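Side-chain contacts in probable TonB-dependent receptor (Pseudomonas aeruginosa, PDB 4K3F), which probably binds methionine as the periplasmic lipoprotein of an uptake system, and holds selenomethionine in the cleft between its two lobes in this crystal: residues V12-I17 with A54-H59; N19-L24 with A222-F227; K35-T38 with Q42-V45; T78-E83 with K217-A222; P204-K207 with A211-K214. All coordinates share one frame; numbering follows the deposited sequence. Where two conformers were deposited one is given.

From the N terminus, contact 1 closes a loop from helix 11-26 to strand 54-59, and within it contact 3 closes a shorter one. Contact 2 opens later on the same helix, but closes only at helix 222-232, so the two cross. Contact 4 lies within the span of contact 2, sharing A222 with it, and contact 5 lies within contact 4. Contacts 1 and 4 join the six-stranded sheet to helix 11-26 and to the turn after helix 210-218, contact 3 links the end of its edge strand to helix 42-48, contact 2 pairs two helices, and contact 5 ties a loop to its helix; contacts 1 and 4 also reach the ligand.

Contact 1 of 5, residues V12-I17 with A54-H59; sequences VPHAEI and ANFFQH. With MSE (selenomethionine), chain B.
H14 is held in two ways: its imidazole stands edge-on over the phenyl ring of F56, while its own face receives the backbone CA of F57. The first is a T-shaped (edge-to-face) pair, with the H14 and F56 ring centroids 4.7 Å apart and the planes at 69°; CD2 is the leading atom, 3.6 Å above the centre of the F56 ring. The second is a CH-pi contact, F57 CA lying 3.9 Å from the H14 ring centroid and 29° off its normal. H14 CG is anti to the carbonyl carbon (chi1 -51°), which carries the imidazole off the helix toward the strand. The approach is close, H14 CB coming to 3.2 Å from F56 O, a buried carbonyl oxygen with no polar partner in the model. I17 CG2 adds a looser apolar touch, 4.2 Å from F56 CE2. Beyond the rings lies the selenomethionine, whose pocket includes H14, F57, Q58 and H59: its N is near the imidazole edge, 3.6 Å from H14 CE1, and its SE sits 3.4 Å above the H59 ring plane, offset toward the rim. N198 accepts a hydrogen bond from H14 NE2, fixing the ring's rotation. Helix 11-26 packs on strand 54-59, which is hydrogen-bonded to A8 of strand 3-9 on one side and I199 of strand 198-202 on the other, with H81 of strand 75-82 against both H14 and F56.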
# COMPACT_ATOMS: atom_id res chain seq x y z
N VAL A 12 6.76 6.33 4.62
CA VAL A 12 5.63 6.55 5.53
C VAL A 12 4.48 5.67 5.09
O VAL A 12 4.04 5.77 3.96
CB VAL A 12 5.15 8.04 5.55
CG1 VAL A 12 4.00 8.22 6.53
CG2 VAL A 12 6.27 9.01 5.89
N PRO A 13 3.96 4.81 5.98
CA PRO A 13 4.33 4.59 7.37
C PRO A 13 5.49 3.64 7.62
O PRO A 13 5.96 3.56 8.75
CB PRO A 13 3.05 3.98 7.96
CG PRO A 13 2.52 3.17 6.84
CD PRO A 13 2.73 4.07 5.63
N HIS A 14 5.94 2.93 6.58
CA HIS A 14 6.75 1.73 6.80
C HIS A 14 8.07 1.98 7.50
O HIS A 14 8.39 1.32 8.48
CB HIS A 14 6.95 0.98 5.48
CG HIS A 14 5.67 0.73 4.75
ND1 HIS A 14 4.94 1.74 4.16
CD2 HIS A 14 4.96 -0.40 4.59
CE1 HIS A 14 3.84 1.23 3.65
NE2 HIS A 14 3.82 -0.07 3.89
N ALA A 15 8.84 2.95 7.02
CA ALA A 15 10.14 3.21 7.63
C ALA A 15 9.99 3.83 9.03
O ALA A 15 10.80 3.60 9.92
CB ALA A 15 11.01 4.07 6.71
N GLU A 16 8.89 4.56 9.24
CA GLU A 16 8.61 5.12 10.57
C GLU A 16 8.35 3.95 11.55
O GLU A 16 8.89 3.92 12.64
CB GLU A 16 7.42 6.07 10.52
CG GLU A 16 7.63 7.27 9.59
CD GLU A 16 6.57 8.36 9.73
OE1 GLU A 16 5.39 8.05 9.91
OE2 GLU A 16 6.93 9.54 9.59
N ILE A 17 7.49 3.03 11.15
CA ILE A 17 7.23 1.85 11.97
C ILE A 17 8.51 1.10 12.31
O ILE A 17 8.74 0.71 13.46
CB ILE A 17 6.23 0.91 11.24
CG1 ILE A 17 4.84 1.56 11.21
CG2 ILE A 17 6.18 -0.47 11.90
CD1 ILE A 17 3.87 0.91 10.23
N ALA A 54 15.18 -8.22 3.31
CA ALA A 54 13.73 -8.15 3.37
C ALA A 54 13.22 -6.78 2.96
O ALA A 54 13.99 -5.84 2.76
CB ALA A 54 13.28 -8.45 4.80
N ASN A 55 11.92 -6.67 2.78
CA ASN A 55 11.30 -5.38 2.54
C ASN A 55 9.93 -5.28 3.23
O ASN A 55 9.32 -6.28 3.62
CB ASN A 55 11.25 -5.00 1.04
CG ASN A 55 10.36 -5.92 0.21
OD1 ASN A 55 9.18 -6.13 0.51
ND2 ASN A 55 10.89 -6.40 -0.87
N PHE A 56 9.46 -4.05 3.30
CA PHE A 56 8.19 -3.73 3.97
C PHE A 56 7.59 -2.53 3.28
O PHE A 56 7.95 -1.40 3.56
CB PHE A 56 8.43 -3.52 5.46
CG PHE A 56 7.19 -3.18 6.25
CD1 PHE A 56 6.00 -3.85 6.04
CD2 PHE A 56 7.22 -2.20 7.22
CE1 PHE A 56 4.85 -3.52 6.79
CE2 PHE A 56 6.08 -1.89 7.97
CZ PHE A 56 4.91 -2.55 7.77
N PHE A 57 6.66 -2.81 2.37
CA PHE A 57 6.07 -1.77 1.50
C PHE A 57 4.83 -2.19 0.73
O PHE A 57 4.17 -1.33 0.23
CB PHE A 57 7.05 -1.17 0.49
CG PHE A 57 7.23 -2.00 -0.77
CD1 PHE A 57 7.99 -3.13 -0.75
CD2 PHE A 57 6.58 -1.63 -1.94
CE1 PHE A 57 8.15 -3.91 -1.93
CE2 PHE A 57 6.74 -2.39 -3.08
CZ PHE A 57 7.51 -3.52 -3.07
N GLN A 58 4.54 -3.47 0.60
CA GLN A 58 3.52 -3.94 -0.38
C GLN A 58 2.49 -4.82 0.30
O GLN A 58 2.70 -5.25 1.45
CB GLN A 58 4.18 -4.71 -1.52
CG GLN A 58 4.62 -6.13 -1.11
CD GLN A 58 5.70 -6.65 -2.02
OE1 GLN A 58 5.54 -6.74 -3.24
NE2 GLN A 58 6.86 -6.88 -1.45
N HIS A 59 1.39 -5.06 -0.40
CA HIS A 59 0.41 -6.03 0.04
C HIS A 59 0.59 -7.32 -0.76
O HIS A 59 1.38 -7.42 -1.68
CB HIS A 59 -1.03 -5.48 -0.04
CG HIS A 59 -1.38 -4.77 -1.34
ND1 HIS A 59 -1.37 -5.42 -2.58
CD2 HIS A 59 -1.74 -3.50 -1.60
CE1 HIS A 59 -1.73 -4.56 -3.52
NE2 HIS A 59 -1.98 -3.39 -2.95
N MSE B . 1.25 0.87 1.12
CA MSE B . 0.57 0.61 -0.18
C MSE B . -0.89 0.33 0.13
O MSE B . -1.19 -0.41 1.08
OXT MSE B . -1.78 0.83 -0.57
CB MSE B . 1.21 -0.57 -0.94
CG MSE B . 0.55 -0.82 -2.27
SE MSE B . 1.29 -2.44 -3.10
CE MSE B . 3.05 -1.85 -3.46

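Contact 2 of 5, residues N19-L24 with A222-F227; sequences NVVKPL and AEIKQF
V20 CG2 sits almost centrally over one face of F227, a CH-pi contact with the methyl carbon 3.8 Å from the ring centroid and 11° off the normal. F227 CG is anti to its own backbone N (chi1 168°), so that the phenyl ring reaches across to the methyl group, and the two side chains meet at a slant. The apolar part falls to the other branch of V20: CG1 lies 3.8 Å from I224 CD1, the two side chains sliding past each other in opposite directions. V21 lies next to I224, but their modelled separation is too short to be real and its detail is doubtful. The axes of the two short segments approach to 10.3 Å and run nearly antiparallel, at 160° between their N-to-C directions. V20 and F227 remain partly exposed, whereas V21 and I224 are buried on the inner side. At the start of helix 222-232 the hydroxyl of S221 caps the N of I224. Helix 11-26 in turn rests on strand 30-36, N19 touching I34 and V21 touching L32, while helix 222-232 runs antiparallel beside helix 11-26.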
# COMPACT_ATOMS: atom_id res chain seq x y z
N ASN A 19 11.60 2.28 12.36
CA ASN A 19 12.44 3.06 13.28
C ASN A 19 12.03 2.85 14.77
O ASN A 19 12.86 2.82 15.66
CB ASN A 19 12.37 4.56 12.97
CG ASN A 19 13.10 4.95 11.70
OD1 ASN A 19 14.13 4.41 11.38
ND2 ASN A 19 12.59 5.96 11.01
N VAL A 20 10.73 2.69 14.99
CA VAL A 20 10.18 2.49 16.35
C VAL A 20 10.45 1.07 16.83
O VAL A 20 10.62 0.88 18.02
CB VAL A 20 8.69 2.89 16.35
CG1 VAL A 20 7.98 2.54 17.64
CG2 VAL A 20 8.59 4.39 16.06
N VAL A 21 10.50 0.08 15.91
CA VAL A 21 10.76 -1.31 16.35
C VAL A 21 12.25 -1.52 16.54
O VAL A 21 12.63 -2.44 17.27
CB VAL A 21 10.24 -2.48 15.45
CG1 VAL A 21 8.74 -2.55 15.43
CG2 VAL A 21 10.80 -2.47 14.06
N LYS A 22 13.07 -0.70 15.91
CA LYS A 22 14.52 -0.99 15.87
C LYS A 22 15.15 -1.15 17.25
O LYS A 22 15.87 -2.09 17.49
CB LYS A 22 15.27 0.06 15.02
CG LYS A 22 16.78 -0.06 15.07
CD LYS A 22 17.45 0.68 13.90
CE LYS A 22 18.96 0.56 14.05
NZ LYS A 22 19.69 1.03 12.85
N PRO A 23 14.84 -0.27 18.21
CA PRO A 23 15.41 -0.50 19.56
C PRO A 23 14.98 -1.79 20.25
O PRO A 23 15.78 -2.38 20.95
CB PRO A 23 14.95 0.70 20.35
CG PRO A 23 14.78 1.77 19.31
CD PRO A 23 14.23 1.08 18.11
N LEU A 24 13.72 -2.18 20.06
CA LEU A 24 13.22 -3.45 20.60
C LEU A 24 14.03 -4.63 20.07
O LEU A 24 14.38 -5.54 20.83
CB LEU A 24 11.73 -3.67 20.25
CG LEU A 24 10.71 -2.75 20.90
CD1 LEU A 24 9.31 -3.08 20.40
CD2 LEU A 24 10.83 -2.84 22.43
N ALA A 222 2.34 -5.03 21.07
CA ALA A 222 1.41 -4.01 21.59
C ALA A 222 1.97 -2.61 21.41
O ALA A 222 1.21 -1.66 21.14
CB ALA A 222 1.15 -4.26 23.05
N GLU A 223 3.30 -2.48 21.51
CA GLU A 223 3.95 -1.17 21.39
C GLU A 223 3.84 -0.62 19.97
O GLU A 223 3.61 0.56 19.79
CB GLU A 223 5.40 -1.28 21.83
CG GLU A 223 5.54 -1.52 23.33
CD GLU A 223 5.32 -2.96 23.75
OE1 GLU A 223 5.39 -3.87 22.90
OE2 GLU A 223 5.04 -3.18 24.94
N ILE A 224 3.99 -1.48 18.95
CA ILE A 224 3.90 -1.05 17.56
C ILE A 224 2.46 -0.74 17.22
O ILE A 224 2.17 0.20 16.48
CB ILE A 224 4.52 -2.12 16.64
CG1 ILE A 224 6.03 -2.04 16.77
CG2 ILE A 224 4.11 -1.90 15.21
CD1 ILE A 224 6.62 -0.71 16.29
N LYS A 225 1.53 -1.48 17.83
CA LYS A 225 0.11 -1.23 17.60
C LYS A 225 -0.25 0.16 18.13
O LYS A 225 -0.89 0.95 17.45
CB LYS A 225 -0.76 -2.32 18.24
CG LYS A 225 -2.24 -2.04 18.20
CD LYS A 225 -3.00 -3.16 18.89
CE LYS A 225 -3.50 -4.16 17.90
NZ LYS A 225 -4.58 -4.99 18.47
N GLN A 226 0.24 0.47 19.32
CA GLN A 226 0.00 1.77 19.91
C GLN A 226 0.59 2.87 19.04
O GLN A 226 -0.07 3.90 18.83
CB GLN A 226 0.61 1.84 21.33
CG GLN A 226 0.52 3.20 22.03
CD GLN A 226 -0.89 3.71 22.16
OE1 GLN A 226 -1.78 2.94 22.52
NE2 GLN A 226 -1.12 5.01 21.88
N PHE A 227 1.83 2.69 18.59
CA PHE A 227 2.45 3.71 17.76
C PHE A 227 1.58 3.96 16.53
O PHE A 227 1.32 5.09 16.15
CB PHE A 227 3.88 3.31 17.31
CG PHE A 227 4.43 4.20 16.23
CD1 PHE A 227 4.88 5.48 16.53
CD2 PHE A 227 4.50 3.78 14.92
CE1 PHE A 227 5.37 6.32 15.54
CE2 PHE A 227 4.99 4.60 13.93
CZ PHE A 227 5.42 5.88 14.24

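Contact 3 of 5, residues K35-T38 with Q42-V45; sequences KEFT and QPNV
The phenyl ring of F37 meets P43 and Q42 at oblique angles, the two neighbours coming at different atoms of the aromatic side chain. P43 approaches at the base: its CG is 3.7 Å from F37 CB and 4.0 Å from F37 CG, and the pyrrolidine and the phenyl side chain slide past each other in opposite directions. Q42 comes in higher up, with CB 3.9 Å from F37 CD2 and 4.1 Å from F37 CE2. The flat end of Q42 does not lie against the ring: the chain bends at CB-CG (chi2 -48°) and leads the amide away; its plane stands 46° from the phenyl plane. Within helix segment 42-45, F37 meets aliphatic carbon. F37 has CG anti to its carbonyl carbon (chi1 -72°), which sets the ring against the first turn of the helix. At the start of the helix Q42 N donates to OD2 of D39. Inside, P43 lies against F57, and N44 OD1 accepts hydrogen bonds from N55 and Q58, two residues of strand 54-59. Here the chain passes from strand 30-36, an outermost strand of the six-stranded sheet, into helix 42-48, with A8 of strand 3-9 touching both F37 and P43.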
# COMPACT_ATOMS: atom_id res chain seq x y z
N LYS A 35 16.53 0.83 4.92
CA LYS A 35 16.89 1.57 3.71
C LYS A 35 15.61 2.06 3.06
O LYS A 35 14.75 1.25 2.68
CB LYS A 35 17.69 0.67 2.78
CG LYS A 35 19.17 0.49 3.21
CD LYS A 35 19.31 -0.28 4.52
CE LYS A 35 20.70 -0.84 4.72
NZ LYS A 35 21.72 0.25 4.77
N GLU A 36 15.47 3.38 2.91
CA GLU A 36 14.26 3.93 2.37
C GLU A 36 14.25 3.98 0.84
O GLU A 36 15.26 4.33 0.25
CB GLU A 36 14.05 5.34 2.87
CG GLU A 36 13.92 5.37 4.38
CD GLU A 36 13.38 6.69 4.92
OE1 GLU A 36 12.85 7.54 4.17
OE2 GLU A 36 13.50 6.86 6.13
N PHE A 37 13.12 3.64 0.24
CA PHE A 37 12.93 3.73 -1.20
C PHE A 37 11.62 4.45 -1.47
O PHE A 37 10.68 4.34 -0.70
CB PHE A 37 12.85 2.33 -1.80
CG PHE A 37 14.17 1.62 -1.81
CD1 PHE A 37 14.59 0.91 -0.70
CD2 PHE A 37 14.99 1.67 -2.93
CE1 PHE A 37 15.82 0.26 -0.70
CE2 PHE A 37 16.20 1.02 -2.93
CZ PHE A 37 16.61 0.30 -1.79
N THR A 38 11.53 5.20 -2.57
CA THR A 38 10.30 5.92 -2.82
C THR A 38 9.32 5.20 -3.76
O THR A 38 8.19 5.67 -3.96
CB THR A 38 10.61 7.30 -3.41
OG1 THR A 38 11.28 7.11 -4.66
CG2 THR A 38 11.46 8.09 -2.47
N GLN A 42 11.90 -1.18 -6.83
CA GLN A 42 13.25 -1.44 -6.32
C GLN A 42 13.32 -2.19 -4.99
O GLN A 42 14.25 -3.00 -4.81
CB GLN A 42 14.11 -0.15 -6.29
CG GLN A 42 14.34 0.48 -7.68
CD GLN A 42 14.80 -0.52 -8.76
OE1 GLN A 42 14.19 -0.63 -9.83
NE2 GLN A 42 15.85 -1.26 -8.48
N PRO A 43 12.38 -1.97 -4.05
CA PRO A 43 12.47 -2.78 -2.81
C PRO A 43 12.43 -4.29 -3.07
O PRO A 43 13.12 -5.05 -2.34
CB PRO A 43 11.29 -2.25 -1.93
CG PRO A 43 11.08 -0.87 -2.46
CD PRO A 43 11.31 -0.95 -3.95
N ASN A 44 11.67 -4.74 -4.08
CA ASN A 44 11.60 -6.14 -4.39
C ASN A 44 12.83 -6.59 -5.14
O ASN A 44 13.40 -7.64 -4.87
CB ASN A 44 10.35 -6.42 -5.20
CG ASN A 44 9.15 -6.65 -4.34
OD1 ASN A 44 9.26 -6.94 -3.17
ND2 ASN A 44 7.96 -6.55 -4.95
N VAL A 45 13.25 -5.78 -6.10
CA VAL A 45 14.46 -6.08 -6.89
C VAL A 45 15.67 -6.22 -5.96
O VAL A 45 16.48 -7.12 -6.13
CB VAL A 45 14.73 -4.95 -7.93
CG1 VAL A 45 16.08 -5.18 -8.60
CG2 VAL A 45 13.62 -4.86 -8.93

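Contact 4 of 5, residues T78-E83 with K217-A222; sequences TGVHIE and KALHSA. With MSE (selenomethionine), chain B.
L219, H220 and V80 bury the most surface here, L219 and V80 by apolar contact and H220 by a hydrogen bond. H220 NE2 donates to G79 O over 2.6 Å, with a moderately bent N-H...O angle of 147°. The donor lies close to the extension of the carbonyl bond (C=O...N 165°), and G79 O stays within 6° of the imidazole plane, so the ring is aimed at this acceptor. T78 OG1 also comes within 3.1 Å of H220 NE2. At the other end of the ring, ND1 is hydrogen-bonded to a glycerol, probably from the crystallisation liquor, and F240 stacks on H220. L219 packs on V80 through CB and CD1, each about 4.0 Å from V80 CG2. V80 CG1 stands 4.0 Å from L219 O, a buried oxygen without a partner in the model. Farther along the strand segment, E83 belongs to the ligand pocket: OE1 accepts from the selenomethionine N at 2.6 Å, and H81 NE2 donates to the anti lone pair of E83 OE2 over 2.8 Å, positioning the carboxylate. The contact thus joins strand 75-82, flanked by strands 198-202 and 237-238, to the type I turn 218-221 between helices 210-218 and 222-232.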
# COMPACT_ATOMS: atom_id res chain seq x y z
N THR A 78 4.91 -11.85 7.42
CA THR A 78 3.81 -11.51 8.31
C THR A 78 3.12 -10.25 7.88
O THR A 78 3.69 -9.45 7.13
CB THR A 78 4.28 -11.37 9.77
OG1 THR A 78 3.14 -11.49 10.64
CG2 THR A 78 4.98 -10.04 10.04
N GLY A 79 1.87 -10.11 8.30
CA GLY A 79 1.09 -8.94 8.01
C GLY A 79 1.19 -7.94 9.14
O GLY A 79 1.33 -8.30 10.30
N VAL A 80 1.17 -6.68 8.80
CA VAL A 80 1.37 -5.64 9.76
C VAL A 80 0.20 -4.68 9.88
O VAL A 80 -0.27 -4.46 10.99
CB VAL A 80 2.67 -4.88 9.52
CG1 VAL A 80 2.89 -3.87 10.64
CG2 VAL A 80 3.87 -5.81 9.47
N HIS A 81 -0.22 -4.06 8.77
CA HIS A 81 -1.21 -3.02 8.80
C HIS A 81 -1.95 -2.92 7.50
O HIS A 81 -1.53 -3.50 6.48
CB HIS A 81 -0.59 -1.65 9.13
CG HIS A 81 0.26 -1.10 8.03
ND1 HIS A 81 1.63 -1.24 7.97
CD2 HIS A 81 -0.08 -0.40 6.93
CE1 HIS A 81 2.09 -0.65 6.89
NE2 HIS A 81 1.07 -0.13 6.23
N ILE A 82 -3.06 -2.20 7.53
CA ILE A 82 -3.85 -1.93 6.32
C ILE A 82 -3.86 -0.43 6.15
O ILE A 82 -3.88 0.33 7.14
CB ILE A 82 -5.31 -2.46 6.43
CG1 ILE A 82 -5.32 -3.95 6.81
CG2 ILE A 82 -6.06 -2.31 5.13
CD1 ILE A 82 -5.92 -4.19 8.18
N GLU A 83 -3.87 0.02 4.90
CA GLU A 83 -3.93 1.46 4.54
C GLU A 83 -5.14 1.67 3.67
O GLU A 83 -5.03 1.67 2.46
CB GLU A 83 -2.70 1.87 3.72
CG GLU A 83 -1.41 1.80 4.47
CD GLU A 83 -0.17 2.03 3.59
OE1 GLU A 83 -0.24 2.57 2.44
OE2 GLU A 83 0.88 1.65 4.08
N LYS A 217 7.71 -10.79 15.01
CA LYS A 217 7.06 -10.76 16.30
C LYS A 217 6.97 -9.32 16.81
O LYS A 217 5.94 -8.94 17.33
CB LYS A 217 7.79 -11.64 17.31
CG LYS A 217 7.16 -11.66 18.70
CD LYS A 217 7.58 -12.91 19.48
CE LYS A 217 7.46 -12.72 20.99
NZ LYS A 217 8.34 -13.70 21.70
N ALA A 218 8.04 -8.55 16.67
CA ALA A 218 8.04 -7.14 17.11
C ALA A 218 7.00 -6.33 16.37
O ALA A 218 6.37 -5.43 16.93
CB ALA A 218 9.42 -6.51 16.91
N LEU A 219 6.76 -6.68 15.11
CA LEU A 219 5.78 -5.96 14.29
C LEU A 219 4.35 -6.30 14.66
O LEU A 219 3.44 -5.68 14.13
CB LEU A 219 6.00 -6.23 12.79
CG LEU A 219 7.28 -5.59 12.23
CD1 LEU A 219 7.61 -6.14 10.86
CD2 LEU A 219 7.12 -4.10 12.13
N HIS A 220 4.15 -7.31 15.53
CA HIS A 220 2.82 -7.61 16.11
C HIS A 220 2.75 -7.18 17.58
O HIS A 220 1.80 -7.54 18.27
CB HIS A 220 2.46 -9.09 15.98
CG HIS A 220 1.99 -9.49 14.62
ND1 HIS A 220 1.35 -10.68 14.38
CD2 HIS A 220 2.03 -8.84 13.42
CE1 HIS A 220 1.03 -10.78 13.10
NE2 HIS A 220 1.45 -9.68 12.49
N SER A 221 3.72 -6.39 18.04
CA SER A 221 3.81 -6.04 19.45
C SER A 221 2.73 -5.02 19.81
O SER A 221 2.26 -4.24 18.96
CB SER A 221 5.17 -5.51 19.84
OG SER A 221 5.40 -4.27 19.23
N ALA A 222 2.34 -5.03 21.07
CA ALA A 222 1.41 -4.01 21.59
C ALA A 222 1.97 -2.61 21.41
O ALA A 222 1.21 -1.66 21.14
CB ALA A 222 1.15 -4.26 23.05
N MSE B . 1.25 0.87 1.12
CA MSE B . 0.57 0.61 -0.18
C MSE B . -0.89 0.33 0.13
O MSE B . -1.19 -0.41 1.08
OXT MSE B . -1.78 0.83 -0.57
CB MSE B . 1.21 -0.57 -0.94
CG MSE B . 0.55 -0.82 -2.27
SE MSE B . 1.29 -2.44 -3.10
CE MSE B . 3.05 -1.85 -3.46

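Contact 5 of 5, residues P204-K207 with A211-K214; sequences PDNK and AMQK
The side chain of M212, a selenomethionine in this crystal, curls under N206. Its CB lies 3.1 Å from N206 O, and its terminal CE comes to 3.6 Å from both CG and ND2 of the N206 amide. M212 CG also approaches K207 O at 3.6 Å, so the base of the side chain lies beside two successive carbonyl oxygens. M212 CG is anti to the backbone N (chi1 -163°), but bends at chi2 and chi3 (71° and 63°) fold CE back toward the asparagine. Here the chain leaves strand 198-202 through a loop and enters helix 210-218, which packs across the sheet of this lobe in the manner of an alpha/beta periplasmic binding protein; M212 rests on L5, V77, L200 and A202 from three strands. A second shell fixes the N206 amide at both ends: OD1 accepts from R203 N, while ND2 donates to D53 O. The N206 carbonyl is held in turn by S209 OG, which also accepts from M212 N and so links loop to helix directly. The extended side chain of K207 leads away from the helix, and its NZ is hydrogen-bonded to A76 O, while D205 forms a salt bridge with R203.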
# COMPACT_ATOMS: atom_id res chain seq x y z
N PRO A 204 12.84 -17.38 0.61
CA PRO A 204 12.86 -18.69 1.27
C PRO A 204 14.02 -18.92 2.21
O PRO A 204 13.84 -19.57 3.24
CB PRO A 204 12.87 -19.67 0.09
CG PRO A 204 12.07 -18.92 -0.97
CD PRO A 204 12.53 -17.48 -0.83
N ASP A 205 15.20 -18.39 1.91
CA ASP A 205 16.37 -18.62 2.70
C ASP A 205 16.33 -18.03 4.10
O ASP A 205 16.96 -18.57 5.02
CB ASP A 205 17.67 -18.23 1.99
CG ASP A 205 17.76 -16.72 1.64
OD1 ASP A 205 18.05 -15.85 2.51
OD2 ASP A 205 17.53 -16.45 0.43
N ASN A 206 15.58 -16.94 4.25
CA ASN A 206 15.59 -16.19 5.53
C ASN A 206 14.26 -15.94 6.20
O ASN A 206 14.21 -15.38 7.29
CB ASN A 206 16.40 -14.91 5.40
CG ASN A 206 15.82 -13.96 4.36
OD1 ASN A 206 14.71 -14.17 3.86
ND2 ASN A 206 16.53 -12.89 4.09
N LYS A 207 13.17 -16.35 5.57
CA LYS A 207 11.87 -16.16 6.18
C LYS A 207 11.82 -16.73 7.60
O LYS A 207 11.17 -16.14 8.47
CB LYS A 207 10.80 -16.85 5.31
CG LYS A 207 9.46 -17.03 5.98
CD LYS A 207 8.37 -17.27 4.97
CE LYS A 207 7.02 -17.61 5.62
NZ LYS A 207 5.93 -17.60 4.58
N ALA A 211 16.46 -13.91 13.17
CA ALA A 211 16.31 -12.46 13.13
C ALA A 211 15.01 -12.07 12.46
O ALA A 211 14.30 -11.14 12.93
CB ALA A 211 17.46 -11.85 12.35
N MSE A 212 14.67 -12.77 11.36
CA MSE A 212 13.42 -12.47 10.68
C MSE A 212 12.24 -12.70 11.59
O MSE A 212 11.27 -11.92 11.60
CB MSE A 212 13.30 -13.25 9.38
CG MSE A 212 12.24 -12.69 8.42
SE MSE A 212 12.74 -10.98 7.61
CE MSE A 212 14.30 -11.70 6.67
N GLN A 213 12.28 -13.78 12.36
CA GLN A 213 11.17 -14.10 13.24
C GLN A 213 11.03 -13.06 14.34
O GLN A 213 9.90 -12.72 14.72
CB GLN A 213 11.34 -15.47 13.91
CG GLN A 213 11.25 -16.68 12.99
CD GLN A 213 11.51 -18.03 13.75
OE1 GLN A 213 12.14 -18.09 14.83
NE2 GLN A 213 11.00 -19.11 13.17
N LYS A 214 12.16 -12.59 14.87
CA LYS A 214 12.12 -11.55 15.92
C LYS A 214 11.50 -10.29 15.34
O LYS A 214 10.68 -9.67 16.00
CB LYS A 214 13.50 -11.30 16.44
CG LYS A 214 13.99 -12.41 17.35
CD LYS A 214 15.44 -12.27 17.72
CE LYS A 214 15.83 -13.28 18.81
NZ LYS A 214 17.30 -13.29 18.91